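Local coordinates for lysine-sensitive aspartokinase 3 (Escherichia coli, PDB 2J0X), which catalyses the ATP-dependent phosphorylation of L-aspartate to 4-phospho-L-aspartate, the first step towards lysine, and is allosterically inhibited by lysine, at the interface of chains A and B. Numbering follows the deposited sequence. Chains: chain A/B, Lysine-sensitive aspartokinase 3.

Contact 1: the interface of chains A and B. Residues chain A 325, 342-344; chain B 340-343, 419.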
loop_
_atom_site.group_PDB
_atom_site.type_symbol
_atom_site.label_atom_id
_atom_site.label_comp_id
_atom_site.label_asym_id
_atom_site.label_seq_id
_atom_site.Cartn_x
_atom_site.Cartn_y
_atom_site.Cartn_z
ATOM N N LEU A 325 2.363 4.543 4.878
ATOM C CA LEU A 325 2.239 4.109 3.499
ATOM C C LEU A 325 1.771 5.260 2.632
ATOM O O LEU A 325 2.186 5.383 1.484
ATOM C CB LEU A 325 1.269 2.930 3.391
ATOM C CG LEU A 325 1.738 1.631 4.048
ATOM C CD1 LEU A 325 0.590 0.642 4.068
ATOM C CD2 LEU A 325 2.938 1.058 3.296
ATOM N N ILE A 342 1.499 -6.072 -3.433
ATOM C CA ILE A 342 1.801 -5.554 -2.107
ATOM C C ILE A 342 1.425 -6.599 -1.070
ATOM O O ILE A 342 0.332 -7.157 -1.110
ATOM C CB ILE A 342 1.003 -4.281 -1.789
ATOM C CG1 ILE A 342 1.257 -3.223 -2.856
ATOM C CG2 ILE A 342 1.385 -3.756 -0.403
ATOM C CD1 ILE A 342 0.368 -2.024 -2.697
ATOM N N THR A 343 2.350 -6.867 -0.157
ATOM C CA THR A 343 2.135 -7.818 0.930
ATOM C C THR A 343 2.683 -7.145 2.177
ATOM O O THR A 343 3.644 -6.379 2.103
ATOM C CB THR A 343 2.906 -9.126 0.721
ATOM O OG1 THR A 343 2.617 -10.024 1.797
ATOM C CG2 THR A 343 4.396 -8.863 0.703
ATOM N N THR A 344 2.092 -7.434 3.327
ATOM C CA THR A 344 2.550 -6.798 4.547
ATOM C C THR A 344 2.755 -7.743 5.716
ATOM O O THR A 344 2.187 -8.832 5.773
ATOM C CB THR A 344 1.553 -5.708 4.998
ATOM O OG1 THR A 344 0.267 -6.305 5.235
ATOM C CG2 THR A 344 1.436 -4.615 3.934
ATOM N N ASP B 340 -3.131 -2.063 8.641
ATOM C CA ASP B 340 -2.264 -3.144 9.096
ATOM C C ASP B 340 -1.905 -4.042 7.924
ATOM O O ASP B 340 -0.860 -3.856 7.306
ATOM C CB ASP B 340 -2.914 -3.974 10.206
ATOM C CG ASP B 340 -2.039 -5.152 10.641
ATOM O OD1 ASP B 340 -0.789 -5.031 10.609
ATOM O OD2 ASP B 340 -2.607 -6.199 11.028
ATOM N N LEU B 341 -2.774 -5.000 7.602
ATOM C CA LEU B 341 -2.512 -5.912 6.494
ATOM C C LEU B 341 -2.983 -5.372 5.141
ATOM O O LEU B 341 -3.990 -4.666 5.050
ATOM C CB LEU B 341 -3.167 -7.273 6.763
ATOM C CG LEU B 341 -2.864 -7.988 8.088
ATOM C CD1 LEU B 341 -3.469 -9.377 8.041
ATOM C CD2 LEU B 341 -1.359 -8.085 8.314
ATOM N N ILE B 342 -2.235 -5.704 4.092
ATOM C CA ILE B 342 -2.569 -5.284 2.734
ATOM C C ILE B 342 -2.246 -6.384 1.741
ATOM O O ILE B 342 -1.147 -6.929 1.763
ATOM C CB ILE B 342 -1.757 -4.075 2.267
ATOM C CG1 ILE B 342 -1.838 -2.947 3.286
ATOM C CG2 ILE B 342 -2.288 -3.601 0.917
ATOM C CD1 ILE B 342 -1.054 -1.722 2.863
ATOM N N THR B 343 -3.199 -6.707 0.873
ATOM C CA THR B 343 -2.970 -7.712 -0.154
ATOM C C THR B 343 -3.572 -7.145 -1.432
ATOM O O THR B 343 -4.502 -6.336 -1.383
ATOM C CB THR B 343 -3.585 -9.082 0.215
ATOM O OG1 THR B 343 -3.075 -10.076 -0.684
ATOM C CG2 THR B 343 -5.113 -9.041 0.152
ATOM N N CYS B 419 -0.914 -13.208 3.819
ATOM C CA CYS B 419 0.128 -12.214 3.625
ATOM C C CYS B 419 1.423 -12.941 3.917
ATOM O O CYS B 419 1.646 -13.412 5.031
ATOM C CB CYS B 419 -0.052 -11.029 4.575
ATOM S SG CYS B 419 -1.283 -9.814 4.037
#
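Strand 338-344 of the regulatory ACT region meets its copy in the partner chain at an antiparallel bridge between A:Thr343 and B:Thr343, while A:Thr344 and A:Ile342 both pack against B:Ile342 through their CG2 methyls. The contact lies in the region required for homodimerization, close to the shared pocket for the inhibitor lysine. A:Thr344 carries much of the patch through both branches of its side chain. Its hydroxyl OG1 accepts a hydrogen bond from the backbone N of B:Ile342 at 2.8 Å, moderately bent with 142° at the hydrogen. With chi1 at 60°, OG1 sits between the backbone N and the carbonyl carbon of its own residue, the crowded position, which turns the hydroxyl to the facing strand. The same hydroxyl may in addition donate, weakly, to the backbone O of B:Asp340, 3.4 Å from OG1. The methyl CG2 points another way and lies 3.6 Å from CB of B:Ile342, the two side chains meeting at about a right angle. Near the two-fold axis the equivalent isoleucines cross obliquely, CG2 of A:Ile342 standing 3.9 Å from CG2 of B:Ile342. Farther out, B:Cys419 of strand 417-420 covers the end of the A strand: its CB lies 3.4 Å from the backbone O of A:Thr344, and its SG 4.0 Å from A:Thr344 OG1.

Contact 2: the interface of chains A and B. Residues chain A 319-321; chain B 260, 338, 354, 356-357.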
loop_
_atom_site.group_PDB
_atom_site.type_symbol
_atom_site.label_atom_id
_atom_site.label_comp_id
_atom_site.label_asym_id
_atom_site.label_seq_id
_atom_site.Cartn_x
_atom_site.Cartn_y
_atom_site.Cartn_z
ATOM N N LEU A 319 4.453 0.543 12.653
ATOM C CA LEU A 319 3.596 -0.104 13.638
ATOM C C LEU A 319 2.670 0.878 14.347
ATOM O O LEU A 319 3.131 1.700 15.130
ATOM C CB LEU A 319 4.457 -0.809 14.683
ATOM C CG LEU A 319 4.214 -2.300 14.932
ATOM C CD1 LEU A 319 5.011 -2.734 16.146
ATOM C CD2 LEU A 319 2.747 -2.565 15.161
ATOM N N HIS A 320 1.370 0.785 14.083
ATOM C CA HIS A 320 0.390 1.666 14.725
ATOM C C HIS A 320 0.445 3.111 14.248
ATOM O O HIS A 320 -0.271 3.971 14.776
ATOM C CB HIS A 320 0.570 1.666 16.243
ATOM C CG HIS A 320 0.742 0.305 16.834
ATOM N ND1 HIS A 320 -0.098 -0.746 16.538
ATOM C CD2 HIS A 320 1.645 -0.172 17.722
ATOM C CE1 HIS A 320 0.277 -1.812 17.217
ATOM N NE2 HIS A 320 1.333 -1.490 17.944
ATOM N N SER A 321 1.295 3.391 13.266
ATOM C CA SER A 321 1.380 4.749 12.747
ATOM C C SER A 321 0.363 4.957 11.620
ATOM O O SER A 321 -0.030 4.002 10.947
ATOM C CB SER A 321 2.775 5.031 12.202
ATOM O OG SER A 321 2.805 4.807 10.807
ATOM N N HIS B 260 5.981 -1.197 22.490
ATOM C CA HIS B 260 6.420 -0.996 21.117
ATOM C C HIS B 260 7.911 -1.281 20.868
ATOM O O HIS B 260 8.804 -0.711 21.500
ATOM C CB HIS B 260 6.053 0.407 20.676
ATOM C CG HIS B 260 6.072 0.593 19.193
ATOM N ND1 HIS B 260 4.961 0.993 18.482
ATOM C CD2 HIS B 260 7.072 0.461 18.290
ATOM C CE1 HIS B 260 5.275 1.101 17.204
ATOM N NE2 HIS B 260 6.551 0.785 17.061
ATOM N N SER B 338 -5.038 3.609 10.743
ATOM C CA SER B 338 -3.758 2.988 10.494
ATOM C C SER B 338 -4.070 1.673 9.799
ATOM O O SER B 338 -4.923 0.904 10.250
ATOM C CB SER B 338 -3.010 2.747 11.804
ATOM O OG SER B 338 -1.800 2.059 11.564
ATOM N N ASP B 354 -5.856 -1.201 11.403
ATOM C CA ASP B 354 -4.983 -1.347 12.559
ATOM C C ASP B 354 -5.758 -0.715 13.710
ATOM O O ASP B 354 -5.747 0.507 13.870
ATOM C CB ASP B 354 -3.686 -0.574 12.291
ATOM C CG ASP B 354 -2.750 -0.542 13.480
ATOM O OD1 ASP B 354 -3.222 -0.645 14.631
ATOM O OD2 ASP B 354 -1.530 -0.388 13.258
ATOM N N THR B 356 -5.218 -0.773 16.930
ATOM C CA THR B 356 -4.342 -0.170 17.923
ATOM C C THR B 356 -3.859 1.234 17.552
ATOM O O THR B 356 -3.876 2.134 18.382
ATOM C CB THR B 356 -3.117 -1.085 18.193
ATOM O OG1 THR B 356 -3.551 -2.279 18.860
ATOM C CG2 THR B 356 -2.088 -0.373 19.050
ATOM N N GLY B 357 -3.446 1.435 16.308
ATOM C CA GLY B 357 -2.964 2.751 15.929
ATOM C C GLY B 357 -3.957 3.706 15.285
ATOM O O GLY B 357 -3.549 4.705 14.695
#
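A:His320, in the loop between 3-10 helix 316-318 and helix 324-334, inserts its side chain between B:Gly357 and B:Thr356 on one side and B:His260 on another. Its CB packs 3.7 Å from CA of B:Gly357. A chi1 of -46° places CG beside the backbone N and brings the ring under B:Thr356, whose methyl CG2 lies over one face, 3.4 Å from the ring centroid, in a CH-pi contact. CD2 of A:Leu319 backs the opposite face. ND1 has OD1 of B:Asp354 in the ring plane at 3.7 Å, too far for a bond; the carboxylate may polarise the ring, whose charge is not seen. CD2 comes 3.6 Å from ND1 of B:His260, the rings of A:His320 and B:His260 standing edge-to-face with planes 78° apart. CE1 lies 3.3 Å from CG2 of B:Thr356, and the tip NE2 is still near that methyl. At the ND1 edge, B:Asp354 is held by its own chain: OD1 accepts the backbone N of B:Gly357 and OD2 accepts OG of B:Ser338, both from above the carboxylate plane. OG of B:Ser338 also donates a hydrogen bond to the backbone O of A:Ser321 at 2.7 Å, from above the carbonyl plane (48° out of it).

Contact 3: the interface of chains A and B. Residues chain A 319, 346; chain B 249, 252, 340.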
loop_
_atom_site.group_PDB
_atom_site.type_symbol
_atom_site.label_atom_id
_atom_site.label_comp_id
_atom_site.label_asym_id
_atom_site.label_seq_id
_atom_site.Cartn_x
_atom_site.Cartn_y
_atom_site.Cartn_z
ATOM N N LEU A 319 4.453 0.543 12.653
ATOM C CA LEU A 319 3.596 -0.104 13.638
ATOM C C LEU A 319 2.670 0.878 14.347
ATOM O O LEU A 319 3.131 1.700 15.130
ATOM C CB LEU A 319 4.457 -0.809 14.683
ATOM C CG LEU A 319 4.214 -2.300 14.932
ATOM C CD1 LEU A 319 5.011 -2.734 16.146
ATOM C CD2 LEU A 319 2.747 -2.565 15.161
ATOM N N GLU A 346 3.902 -7.225 10.166
ATOM C CA GLU A 346 3.648 -6.232 11.186
ATOM C C GLU A 346 4.471 -4.963 10.998
ATOM O O GLU A 346 3.915 -3.859 10.978
ATOM C CB GLU A 346 3.907 -6.825 12.577
ATOM C CG GLU A 346 2.828 -7.779 13.049
ATOM C CD GLU A 346 1.449 -7.140 13.059
ATOM O OE1 GLU A 346 0.944 -6.775 11.973
ATOM O OE2 GLU A 346 0.870 -6.999 14.156
ATOM N N ALA B 249 9.255 -8.052 17.332
ATOM C CA ALA B 249 8.694 -6.955 16.546
ATOM C C ALA B 249 7.539 -7.415 15.680
ATOM O O ALA B 249 6.570 -6.683 15.489
ATOM C CB ALA B 249 9.770 -6.323 15.674
ATOM N N ALA B 252 2.144 -9.660 16.630
ATOM C CA ALA B 252 0.934 -8.846 16.681
ATOM C C ALA B 252 0.546 -8.397 18.092
ATOM O O ALA B 252 0.292 -7.220 18.344
ATOM C CB ALA B 252 -0.221 -9.618 16.053
ATOM N N ASP B 340 -3.131 -2.063 8.641
ATOM C CA ASP B 340 -2.264 -3.144 9.096
ATOM C C ASP B 340 -1.905 -4.042 7.924
ATOM O O ASP B 340 -0.860 -3.856 7.306
ATOM C CB ASP B 340 -2.914 -3.974 10.206
ATOM C CG ASP B 340 -2.039 -5.152 10.641
ATOM O OD1 ASP B 340 -0.789 -5.031 10.609
ATOM O OD2 ASP B 340 -2.607 -6.199 11.028
#
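A:Glu346 faces B:Asp340 across the interface, two acidic side chains of the shared inhibitor site for lysine. The polar contact is between carboxylates: OE1 of A:Glu346 lies 2.8 Å from OD1 of B:Asp340, their planes turned 66° apart and the side chains set at a slant to each other. If both groups are charged this pair is a clash rather than a bond; a shared proton, or the amino group of a bound lysine, would be likely to relieve it, but protons are not seen. The chain of A:Glu346 folds at chi2 (-57°), swinging the carboxylate towards strand 338-344 of B and the start of helix 252-258. There the polar oxygen OE2 is laid against B:Ala252, 3.4 Å from its CB. The amino end of the helix may steady the negative charge. Replacing A:Glu346 by an alanine would remove this carboxylate and is likely to leave a cationic ligand group with less negative charge near it, and B:Ala252 without its contact. Apolar contact is slight, CD of A:Glu346 standing 4.0 Å from CA of B:Ala252. More loosely, helix 245-249 borders the site through its last residue: the backbone O of B:Ala249 is 3.9 Å from CB of A:Glu346 and 4.3 Å from CD1 of A:Leu319.

All three contacts lie along one dimer interface, and two-fold symmetry repeats each with the chains exchanged. The C-alpha centres of contact 2 and contact 3 are about 7 Å apart, those of contacts 1 and 3 about 11 Å, and those of contacts 1 and 2 about 14 Å. Contacts 1 and 3 share B:Asp340, contacts 2 and 3 A:Leu319. Strand 338-344 of B enters every contact. Contact 3 includes B:Ala249 in helix 245-249 and B:Ala252 in helix 252-258, contact 2 B:His260 just after; as helix 252-258 carries ATP-binding residues, lysine binding could be transmitted through it towards the kinase portion.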